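Local coordinates for chemotaxis protein CheX (Vibrio vulnificus, PDB 6VPW) that probably removes the phosphoryl group from the response regulator CheY in bacterial chemotaxis, as other CheX-family phosphatases do, at residues 31-35 and 36-40. Numbering follows the deposited sequence.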
loop_
_atom_site.group_PDB
_atom_site.type_symbol
_atom_site.label_atom_id
_atom_site.label_comp_id
_atom_site.label_asym_id
_atom_site.label_seq_id
_atom_site.Cartn_x
_atom_site.Cartn_y
_atom_site.Cartn_z
ATOM N N LYS A 31 5.820 -9.131 21.328
ATOM C CA LYS A 31 7.241 -8.933 20.927
ATOM C C LYS A 31 7.354 -8.889 19.404
ATOM O O LYS A 31 6.889 -9.801 18.711
ATOM C CB LYS A 31 8.109 -10.056 21.509
ATOM C CG LYS A 31 9.573 -10.018 21.091
ATOM C CD LYS A 31 10.462 -10.988 21.851
ATOM C CE LYS A 31 10.610 -10.627 23.313
ATOM N NZ LYS A 31 11.587 -11.504 23.998
ATOM N N PRO A 32 7.941 -7.818 18.816
ATOM C CA PRO A 32 8.139 -7.771 17.369
ATOM C C PRO A 32 9.055 -8.925 16.944
ATOM O O PRO A 32 9.791 -9.419 17.767
ATOM C CB PRO A 32 8.784 -6.404 17.111
ATOM C CG PRO A 32 8.343 -5.582 18.308
ATOM C CD PRO A 32 8.355 -6.565 19.468
ATOM N N ARG A 33 8.977 -9.322 15.677
ATOM C CA ARG A 33 9.816 -10.444 15.195
ATOM C C ARG A 33 9.912 -10.369 13.666
ATOM O O ARG A 33 9.154 -9.569 13.039
ATOM C CB ARG A 33 9.229 -11.770 15.699
ATOM C CG ARG A 33 7.738 -11.936 15.427
ATOM C CD ARG A 33 7.164 -13.304 15.772
ATOM N NE ARG A 33 5.799 -13.404 15.254
ATOM C CZ ARG A 33 4.688 -13.081 15.919
ATOM N NH1 ARG A 33 4.747 -12.649 17.168
ATOM N NH2 ARG A 33 3.512 -13.197 15.327
ATOM N N ILE A 34 10.865 -11.110 13.100
ATOM C CA ILE A 34 10.992 -11.185 11.621
ATOM C C ILE A 34 9.800 -12.002 11.145
ATOM O O ILE A 34 9.599 -13.112 11.679
ATOM C CB ILE A 34 12.337 -11.800 11.182
ATOM C CG1 ILE A 34 13.520 -10.939 11.638
ATOM C CG2 ILE A 34 12.344 -12.029 9.673
ATOM C CD1 ILE A 34 14.877 -11.544 11.350
ATOM N N LYS A 35 9.012 -11.438 10.227
ATOM C CA LYS A 35 7.838 -12.167 9.703
ATOM C C LYS A 35 8.368 -13.369 8.926
ATOM O O LYS A 35 9.432 -13.239 8.289
ATOM C CB LYS A 35 6.973 -11.252 8.835
ATOM C CG LYS A 35 5.700 -11.884 8.289
ATOM C CD LYS A 35 4.837 -10.883 7.563
ATOM C CE LYS A 35 3.595 -11.473 6.930
ATOM N NZ LYS A 35 2.777 -10.412 6.287
ATOM N N LYS A 36 7.681 -14.498 9.039
ATOM C CA LYS A 36 8.099 -15.709 8.295
ATOM C C LYS A 36 6.887 -16.165 7.481
ATOM O O LYS A 36 6.468 -15.391 6.596
ATOM C CB LYS A 36 8.663 -16.755 9.262
ATOM C CG LYS A 36 9.879 -16.290 10.047
ATOM C CD LYS A 36 10.506 -17.374 10.898
ATOM C CE LYS A 36 11.541 -16.841 11.865
ATOM N NZ LYS A 36 10.930 -15.939 12.869
ATOM N N ASP A 37 6.349 -17.349 7.788
ATOM C CA ASP A 37 5.179 -17.938 7.082
ATOM C C ASP A 37 3.910 -17.669 7.899
ATOM O O ASP A 37 2.841 -18.152 7.498
ATOM C CB ASP A 37 5.373 -19.448 6.904
ATOM C CG ASP A 37 6.794 -19.843 6.539
ATOM O OD1 ASP A 37 7.603 -18.936 6.257
ATOM O OD2 ASP A 37 7.091 -21.056 6.570
ATOM N N GLU A 38 4.038 -16.909 8.988
ATOM C CA GLU A 38 2.910 -16.662 9.931
ATOM C C GLU A 38 1.720 -15.972 9.253
ATOM O O GLU A 38 1.919 -15.165 8.317
ATOM C CB GLU A 38 3.392 -15.844 11.131
ATOM C CG GLU A 38 4.270 -14.666 10.763
ATOM C CD GLU A 38 4.640 -13.814 11.961
ATOM O OE1 GLU A 38 3.716 -13.341 12.651
ATOM O OE2 GLU A 38 5.851 -13.678 12.236
ATOM N N ILE A 39 0.521 -16.295 9.746
ATOM C CA ILE A 39 -0.743 -15.696 9.230
ATOM C C ILE A 39 -0.834 -14.268 9.771
ATOM O O ILE A 39 -0.658 -14.089 10.995
ATOM C CB ILE A 39 -1.964 -16.543 9.643
ATOM C CG1 ILE A 39 -1.799 -18.014 9.248
ATOM C CG2 ILE A 39 -3.245 -15.938 9.079
ATOM C CD1 ILE A 39 -2.897 -18.921 9.763
ATOM N N ALA A 40 -1.074 -13.302 8.885
ATOM C CA ALA A 40 -1.212 -11.877 9.265
ATOM C C ALA A 40 -2.389 -11.279 8.480
ATOM O O ALA A 40 -2.163 -10.724 7.384
ATOM C CB ALA A 40 0.078 -11.145 8.997
#
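Glu38 reaches back over the turn that follows strand 28-34 and meets Arg33 in a two-point salt bridge. Arg33 presents its side, not its end: NE gives a hydrogen bond to Glu38 OE2 at 3.0 Å, and Arg33 NH2 another to Glu38 OE1 at 2.7 Å. Both oxygens are met on their syn sides; the guanidinium and carboxylate planes are only 16° apart, but the nitrogens approach some 27-30° out of the carboxylate plane. In Glu38 a chi1 of 45° tucks CG in over the backbone, flanked by N and C, and the extended chain beyond it carries the carboxylate to Arg33. On the way it passes Lys35, with Glu38 CG 4.0 Å from Lys35 CG. Lys35 itself is fully extended and spans the mouth of the loop, its NZ 3.9 Å from Ala40 CB; its ammonium is paired with Glu151 on strand 148-154. Lys36 bends at its last torsion, and its NZ makes a weak hydrogen bond of 3.3 Å to Ile34 O. Backbone bonds of Arg33 with Ile138 and Lys35 with Ile136 tie the strand end to its neighbour. Two bonds, one to each oxygen, should limit rotation of the carboxylate and link the strand end to the loop five residues on.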